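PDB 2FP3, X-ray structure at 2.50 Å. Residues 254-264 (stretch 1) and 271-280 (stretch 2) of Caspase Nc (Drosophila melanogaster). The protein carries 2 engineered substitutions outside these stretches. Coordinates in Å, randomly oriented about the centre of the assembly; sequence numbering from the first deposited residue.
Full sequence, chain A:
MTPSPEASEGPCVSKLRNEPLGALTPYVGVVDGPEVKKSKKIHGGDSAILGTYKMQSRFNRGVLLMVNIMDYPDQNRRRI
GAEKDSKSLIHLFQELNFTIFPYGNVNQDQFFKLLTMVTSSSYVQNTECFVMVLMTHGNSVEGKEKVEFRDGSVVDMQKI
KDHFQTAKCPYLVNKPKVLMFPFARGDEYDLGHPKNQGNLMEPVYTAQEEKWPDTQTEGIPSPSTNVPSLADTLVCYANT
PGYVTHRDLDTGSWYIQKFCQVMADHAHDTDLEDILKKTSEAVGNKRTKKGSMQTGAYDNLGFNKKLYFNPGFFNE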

ATOM      1  N   TRP A 254      -9.945   0.272  -9.170  1.00 64.21           N
ATOM      2  CA  TRP A 254      -9.595  -0.648 -10.245  1.00 66.35           C
ATOM      3  C   TRP A 254      -8.118  -1.016 -10.101  1.00 56.85           C
ATOM      4  O   TRP A 254      -7.717  -2.156 -10.335  1.00 47.68           O
ATOM      5  N   TYR A 255      -7.315  -0.028  -9.713  1.00 49.17           N
ATOM      6  CA  TYR A 255      -5.891  -0.226  -9.483  1.00 48.89           C
ATOM      7  C   TYR A 255      -5.742  -1.259  -8.363  1.00 47.48           C
ATOM      8  O   TYR A 255      -5.025  -2.254  -8.501  1.00 47.16           O
ATOM      9  N   ILE A 256      -6.429  -1.007  -7.251  1.00 47.58           N
ATOM     10  CA  ILE A 256      -6.398  -1.901  -6.100  1.00 48.48           C
ATOM     11  C   ILE A 256      -6.852  -3.315  -6.431  1.00 47.63           C
ATOM     12  O   ILE A 256      -6.205  -4.290  -6.036  1.00 47.30           O
ATOM     13  N   GLN A 257      -7.965  -3.434  -7.146  1.00 46.05           N
ATOM     14  CA  GLN A 257      -8.468  -4.754  -7.494  1.00 47.72           C
ATOM     15  C   GLN A 257      -7.478  -5.516  -8.358  1.00 48.05           C
ATOM     16  O   GLN A 257      -7.171  -6.682  -8.089  1.00 48.04           O
ATOM     17  N   LYS A 258      -6.965  -4.850  -9.388  1.00 49.43           N
ATOM     18  CA  LYS A 258      -6.013  -5.466 -10.297  1.00 51.24           C
ATOM     19  C   LYS A 258      -4.757  -5.851  -9.522  1.00 50.29           C
ATOM     20  O   LYS A 258      -4.130  -6.886  -9.786  1.00 48.08           O
ATOM     21  N   PHE A 259      -4.391  -5.005  -8.563  1.00 47.87           N
ATOM     22  CA  PHE A 259      -3.221  -5.263  -7.738  1.00 46.87           C
ATOM     23  C   PHE A 259      -3.393  -6.561  -6.953  1.00 47.86           C
ATOM     24  O   PHE A 259      -2.515  -7.428  -6.964  1.00 49.09           O
ATOM     25  N   CYS A 260      -4.526  -6.689  -6.269  1.00 48.04           N
ATOM     26  CA  CYS A 260      -4.794  -7.882  -5.487  1.00 49.16           C
ATOM     27  C   CYS A 260      -4.873  -9.101  -6.385  1.00 50.81           C
ATOM     28  O   CYS A 260      -4.432 -10.188  -5.998  1.00 52.07           O
ATOM     29  N   GLN A 261      -5.427  -8.934  -7.585  1.00 51.08           N
ATOM     30  CA  GLN A 261      -5.522 -10.063  -8.504  1.00 51.62           C
ATOM     31  C   GLN A 261      -4.123 -10.523  -8.878  1.00 44.86           C
ATOM     32  O   GLN A 261      -3.805 -11.711  -8.765  1.00 44.41           O
ATOM     33  N   VAL A 262      -3.290  -9.577  -9.317  1.00 39.93           N
ATOM     34  CA  VAL A 262      -1.910  -9.864  -9.721  1.00 38.30           C
ATOM     35  C   VAL A 262      -1.098 -10.416  -8.551  1.00 38.86           C
ATOM     36  O   VAL A 262      -0.259 -11.301  -8.723  1.00 37.96           O
ATOM     37  N   MET A 263      -1.332  -9.874  -7.359  1.00 39.25           N
ATOM     38  CA  MET A 263      -0.638 -10.350  -6.177  1.00 42.22           C
ATOM     39  C   MET A 263      -1.050 -11.807  -5.942  1.00 44.17           C
ATOM     40  O   MET A 263      -0.202 -12.672  -5.744  1.00 45.99           O
ATOM     41  N   ALA A 264      -2.353 -12.072  -5.988  1.00 43.72           N
ATOM     42  CA  ALA A 264      -2.879 -13.415  -5.773  1.00 45.39           C
ATOM     43  C   ALA A 264      -2.279 -14.460  -6.704  1.00 46.94           C
ATOM     44  O   ALA A 264      -1.989 -15.579  -6.279  1.00 49.64           O
ATOM     45  N   ASP A 271       8.763 -10.740  -7.565  1.00 39.05           N
ATOM     46  CA  ASP A 271       9.054  -9.622  -6.683  1.00 38.84           C
ATOM     47  C   ASP A 271       8.052  -8.479  -6.870  1.00 39.61           C
ATOM     48  O   ASP A 271       7.430  -8.361  -7.927  1.00 39.93           O
ATOM     49  N   LEU A 272       7.899  -7.650  -5.840  1.00 38.14           N
ATOM     50  CA  LEU A 272       6.953  -6.530  -5.858  1.00 38.26           C
ATOM     51  C   LEU A 272       7.027  -5.587  -7.053  1.00 38.01           C
ATOM     52  O   LEU A 272       6.000  -5.266  -7.654  1.00 39.32           O
ATOM     53  N   GLU A 273       8.222  -5.130  -7.402  1.00 37.31           N
ATOM     54  CA  GLU A 273       8.342  -4.212  -8.522  1.00 37.65           C
ATOM     55  C   GLU A 273       7.840  -4.786  -9.839  1.00 37.07           C
ATOM     56  O   GLU A 273       7.306  -4.044 -10.673  1.00 35.22           O
ATOM     57  N   ASP A 274       7.992  -6.097 -10.022  1.00 35.21           N
ATOM     58  CA  ASP A 274       7.495  -6.738 -11.239  1.00 34.28           C
ATOM     59  C   ASP A 274       5.971  -6.725 -11.178  1.00 34.40           C
ATOM     60  O   ASP A 274       5.286  -6.445 -12.164  1.00 35.39           O
ATOM     61  N   ILE A 275       5.447  -7.024  -9.998  1.00 34.59           N
ATOM     62  CA  ILE A 275       4.015  -7.048  -9.785  1.00 36.31           C
ATOM     63  C   ILE A 275       3.396  -5.672 -10.027  1.00 36.99           C
ATOM     64  O   ILE A 275       2.328  -5.576 -10.622  1.00 35.38           O
ATOM     65  N   LEU A 276       4.072  -4.613  -9.576  1.00 36.95           N
ATOM     66  CA  LEU A 276       3.577  -3.247  -9.764  1.00 36.49           C
ATOM     67  C   LEU A 276       3.566  -2.891 -11.245  1.00 38.32           C
ATOM     68  O   LEU A 276       2.653  -2.226 -11.707  1.00 41.09           O
ATOM     69  N   LYS A 277       4.581  -3.316 -11.993  1.00 40.01           N
ATOM     70  CA  LYS A 277       4.597  -3.038 -13.425  1.00 39.36           C
ATOM     71  C   LYS A 277       3.443  -3.809 -14.065  1.00 39.48           C
ATOM     72  O   LYS A 277       2.749  -3.275 -14.927  1.00 38.00           O
ATOM     73  N   LYS A 278       3.235  -5.052 -13.629  1.00 41.79           N
ATOM     74  CA  LYS A 278       2.141  -5.878 -14.149  1.00 45.37           C
ATOM     75  C   LYS A 278       0.818  -5.209 -13.810  1.00 43.36           C
ATOM     76  O   LYS A 278      -0.089  -5.156 -14.628  1.00 44.22           O
ATOM     77  N   THR A 279       0.709  -4.700 -12.591  1.00 41.58           N
ATOM     78  CA  THR A 279      -0.508  -4.027 -12.180  1.00 41.65           C
ATOM     79  C   THR A 279      -0.750  -2.816 -13.081  1.00 44.63           C
ATOM     80  O   THR A 279      -1.844  -2.643 -13.623  1.00 42.45           O
ATOM     81  N   SER A 280       0.284  -1.991 -13.249  1.00 44.86           N
ATOM     82  CA  SER A 280       0.192  -0.787 -14.074  1.00 45.74           C
ATOM     83  C   SER A 280      -0.107  -1.079 -15.535  1.00 49.68           C
ATOM     84  O   SER A 280      -0.767  -0.298 -16.205  1.00 51.15           O
TER

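Two helices, residues 254-264 and 272-280, pack against each other at an angle of 132° between their N-to-C directions. Their axes come within 9.1 Å. The backbones are nearest where Phe259 meets Thr279, with 5.3 Å from CA to CA. Thr279 fills the place where the backbones are nearest.

Two bumps and two hollows set the shape of the contact. The first bump is Thr279. It sits in a hollow formed by Tyr255, Lys258, Phe259 and Val262, and it has the largest area covered by the opposing stretch. Its chi1 is m. Thr279 CG2 lies 3.8 Å from the backbone atom Tyr255 O and 3.9 Å from Tyr255 CE1, oblique to that ring. Thr279 OG1 is 3.7 Å from Phe259 CD1, at the edge of the ring, and 4.0 Å from Val262 CB. This hydroxyl faces apolar neighbours across the interface, but its polar need is met within its own helix: Thr279 OG1 donates to Ile275 O at 2.7 Å.

The second bump is Phe259, which fits among Leu272, Ile275, Leu276 and Thr279. Its CA-to-CB bond points sideways, but chi1 is t and the ring end comes nearer the other helix. Phe259 CE1 lies 4.0 Å from Ile275 CG2, 4.2 Å from Leu276 CD2 and 4.3 Å from Leu272 CD1. Leu272 CD1 is at the ring edge, while the Ile275 and Leu276 methyls approach obliquely. Leu272 has chi1 t and chi2 p; Leu276 has m and t. Both start sideways and bring their ends closer.

Val262 and Ile275 both point toward the opposing helix. Val262 has chi1 t, and Ile275 has chi1 m and chi2 t. Val262 CG1 meets Ile275 CG2 at 3.7 Å and Lys278 CB at 3.9 Å. Ile275 also touches Met263: Ile275 CD1 is 3.7 Å from Met263 SD. All three Met263 chi angles are m.

Tyr255 also starts sideways and, with chi1 t, brings its ring end closer. Tyr255 OH lies 3.8 Å from Leu276 CD2, an apolar neighbour.

Two lysines flank the contact with their aliphatic parts. Lys258 and Lys278 point toward the opposing helix at CB, but their ends lead away. Lys258 CG is 4.3 Å from Thr279 O. Lys258 has chi1 t and chi2 p; Lys278 has an off-rotamer chi1 of -127°.

No hydrogen bond crosses between the stretches, so the direct contact rests on side-chain shape and apolar packing. The side-chain hydrogen bonds made within a stretch all belong to the second. Asp271 caps its helix: Asp274 N donates to Asp271 OD1 at 3.2 Å. Lys277 NZ makes a weak bond of 3.0 Å to Glu273 O. On the first helix, Ile256 and Cys260 point away and take no part in the contact.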

ATOM      1  CB  TRP A 254      -9.853   0.010 -11.601  1.00 85.82           C
ATOM      2  CG  TRP A 254      -9.911  -0.967 -12.721  1.00114.06           C
ATOM      3  CD1 TRP A 254      -9.112  -0.996 -13.825  1.00123.32           C
ATOM      4  CD2 TRP A 254     -10.813  -2.075 -12.849  1.00127.38           C
ATOM      5  NE1 TRP A 254      -9.458  -2.052 -14.636  1.00130.86           N
ATOM      6  CE2 TRP A 254     -10.501  -2.729 -14.061  1.00132.36           C
ATOM      7  CE3 TRP A 254     -11.856  -2.576 -12.058  1.00134.09           C
ATOM      8  CZ2 TRP A 254     -11.193  -3.865 -14.501  1.00136.96           C
ATOM      9  CZ3 TRP A 254     -12.544  -3.706 -12.496  1.00138.22           C
ATOM     10  CH2 TRP A 254     -12.209  -4.335 -13.708  1.00139.14           C
ATOM     11  CB  TYR A 255      -5.250   1.089  -9.040  1.00 48.06           C
ATOM     12  CG  TYR A 255      -3.822   0.935  -8.583  1.00 45.40           C
ATOM     13  CD1 TYR A 255      -2.772   0.946  -9.498  1.00 46.68           C
ATOM     14  CD2 TYR A 255      -3.515   0.775  -7.232  1.00 44.33           C
ATOM     15  CE1 TYR A 255      -1.453   0.810  -9.085  1.00 43.70           C
ATOM     16  CE2 TYR A 255      -2.194   0.635  -6.806  1.00 44.11           C
ATOM     17  CZ  TYR A 255      -1.168   0.660  -7.740  1.00 44.82           C
ATOM     18  OH  TYR A 255       0.146   0.577  -7.332  1.00 47.59           O
ATOM     19  CB  ILE A 256      -7.280  -1.371  -4.960  1.00 51.23           C
ATOM     20  CG1 ILE A 256      -6.601  -0.181  -4.298  1.00 55.02           C
ATOM     21  CG2 ILE A 256      -7.515  -2.459  -3.928  1.00 55.54           C
ATOM     22  CD1 ILE A 256      -7.457   0.480  -3.259  1.00 60.57           C
ATOM     23  CB  GLN A 257      -9.816  -4.641  -8.212  1.00 48.02           C
ATOM     24  CG  GLN A 257     -10.918  -4.057  -7.335  1.00 48.87           C
ATOM     25  CD  GLN A 257     -11.112  -4.835  -6.042  1.00 49.64           C
ATOM     26  OE1 GLN A 257     -11.157  -4.252  -4.955  1.00 49.88           O
ATOM     27  NE2 GLN A 257     -11.231  -6.154  -6.155  1.00 47.29           N
ATOM     28  CB  LYS A 258      -5.662  -4.494 -11.424  1.00 56.31           C
ATOM     29  CG  LYS A 258      -5.149  -5.190 -12.667  1.00 66.01           C
ATOM     30  CD  LYS A 258      -6.196  -6.147 -13.230  1.00 73.03           C
ATOM     31  CE  LYS A 258      -5.624  -6.995 -14.359  1.00 78.73           C
ATOM     32  NZ  LYS A 258      -6.617  -7.934 -14.951  1.00 82.75           N
ATOM     33  CB  PHE A 259      -2.996  -4.111  -6.760  1.00 44.71           C
ATOM     34  CG  PHE A 259      -1.885  -4.362  -5.789  1.00 41.46           C
ATOM     35  CD1 PHE A 259      -0.585  -4.582  -6.242  1.00 39.85           C
ATOM     36  CD2 PHE A 259      -2.135  -4.401  -4.423  1.00 39.53           C
ATOM     37  CE1 PHE A 259       0.449  -4.836  -5.345  1.00 38.48           C
ATOM     38  CE2 PHE A 259      -1.103  -4.655  -3.519  1.00 37.90           C
ATOM     39  CZ  PHE A 259       0.186  -4.873  -3.983  1.00 36.06           C
ATOM     40  CB  CYS A 260      -6.093  -7.726  -4.705  1.00 50.29           C
ATOM     41  SG  CYS A 260      -6.019  -6.460  -3.417  1.00 50.11           S
ATOM     42  CB  GLN A 261      -6.301  -9.687  -9.773  1.00 59.91           C
ATOM     43  CG  GLN A 261      -7.698  -9.140  -9.506  1.00 74.65           C
ATOM     44  CD  GLN A 261      -8.521  -8.942 -10.777  1.00 81.69           C
ATOM     45  OE1 GLN A 261      -8.034  -8.402 -11.774  1.00 85.24           O
ATOM     46  NE2 GLN A 261      -9.782  -9.368 -10.734  1.00 85.53           N
ATOM     47  CB  VAL A 262      -1.205  -8.590 -10.255  1.00 36.13           C
ATOM     48  CG1 VAL A 262       0.262  -8.897 -10.588  1.00 31.59           C
ATOM     49  CG2 VAL A 262      -1.947  -8.065 -11.485  1.00 32.79           C
ATOM     50  CB  MET A 263      -1.016  -9.492  -4.961  1.00 42.91           C
ATOM     51  CG  MET A 263      -0.289  -8.161  -4.869  1.00 42.31           C
ATOM     52  SD  MET A 263       1.459  -8.383  -4.436  1.00 41.47           S
ATOM     53  CE  MET A 263       1.321  -8.529  -2.650  1.00 40.00           C
ATOM     54  CB  ALA A 264      -4.389 -13.410  -5.924  1.00 42.71           C
ATOM     55  CB  ASP A 271      10.499  -9.151  -6.919  1.00 38.70           C
ATOM     56  CG  ASP A 271      10.708  -8.518  -8.290  1.00 41.63           C
ATOM     57  OD1 ASP A 271      10.524  -7.288  -8.419  1.00 44.26           O
ATOM     58  OD2 ASP A 271      11.055  -9.249  -9.242  1.00 41.73           O
ATOM     59  CB  LEU A 272       7.062  -5.696  -4.568  1.00 35.20           C
ATOM     60  CG  LEU A 272       6.026  -4.560  -4.501  1.00 35.71           C
ATOM     61  CD1 LEU A 272       4.644  -5.138  -4.688  1.00 30.39           C
ATOM     62  CD2 LEU A 272       6.113  -3.804  -3.182  1.00 32.06           C
ATOM     63  CB  GLU A 273       9.771  -3.698  -8.660  1.00 36.26           C
ATOM     64  CG  GLU A 273      10.089  -2.651  -7.617  1.00 38.94           C
ATOM     65  CD  GLU A 273      11.372  -1.904  -7.894  1.00 41.78           C
ATOM     66  OE1 GLU A 273      11.389  -1.067  -8.818  1.00 43.92           O
ATOM     67  OE2 GLU A 273      12.362  -2.151  -7.185  1.00 41.00           O
ATOM     68  CB  ASP A 274       7.992  -8.182 -11.329  1.00 34.00           C
ATOM     69  CG  ASP A 274       9.265  -8.314 -12.133  1.00 32.09           C
ATOM     70  OD1 ASP A 274      10.011  -7.322 -12.254  1.00 35.11           O
ATOM     71  OD2 ASP A 274       9.526  -9.421 -12.640  1.00 36.70           O
ATOM     72  CB  ILE A 275       3.706  -7.554  -8.358  1.00 36.70           C
ATOM     73  CG1 ILE A 275       3.909  -9.078  -8.322  1.00 40.78           C
ATOM     74  CG2 ILE A 275       2.288  -7.170  -7.949  1.00 34.13           C
ATOM     75  CD1 ILE A 275       3.823  -9.700  -6.933  1.00 42.30           C
ATOM     76  CB  LEU A 276       4.433  -2.228  -8.990  1.00 34.15           C
ATOM     77  CG  LEU A 276       4.328  -2.254  -7.461  1.00 34.54           C
ATOM     78  CD1 LEU A 276       5.282  -1.255  -6.851  1.00 34.04           C
ATOM     79  CD2 LEU A 276       2.908  -1.942  -7.032  1.00 31.91           C
ATOM     80  CB  LYS A 277       5.911  -3.466 -14.071  1.00 37.16           C
ATOM     81  CG  LYS A 277       7.113  -2.592 -13.735  1.00 37.31           C
ATOM     82  CD  LYS A 277       8.362  -3.227 -14.330  1.00 38.91           C
ATOM     83  CE  LYS A 277       9.632  -2.769 -13.654  1.00 39.58           C
ATOM     84  NZ  LYS A 277       9.709  -3.135 -12.237  1.00 39.40           N
ATOM     85  CB  LYS A 278       2.152  -7.275 -13.524  1.00 51.21           C
ATOM     86  CG  LYS A 278       2.155  -8.429 -14.525  1.00 61.66           C
ATOM     87  CD  LYS A 278       0.925  -8.435 -15.421  1.00 67.88           C
ATOM     88  CE  LYS A 278       1.051  -9.505 -16.501  1.00 72.30           C
ATOM     89  NZ  LYS A 278       0.009  -9.381 -17.556  1.00 75.26           N
ATOM     90  CB  THR A 279      -0.409  -3.574 -10.713  1.00 40.19           C
ATOM     91  OG1 THR A 279      -0.154  -4.712  -9.890  1.00 39.48           O
ATOM     92  CG2 THR A 279      -1.696  -2.912 -10.254  1.00 38.52           C
ATOM     93  CB  SER A 280       1.488   0.010 -13.990  1.00 44.74           C
ATOM     94  OG  SER A 280       1.541   1.013 -14.991  1.00 40.80           O
TER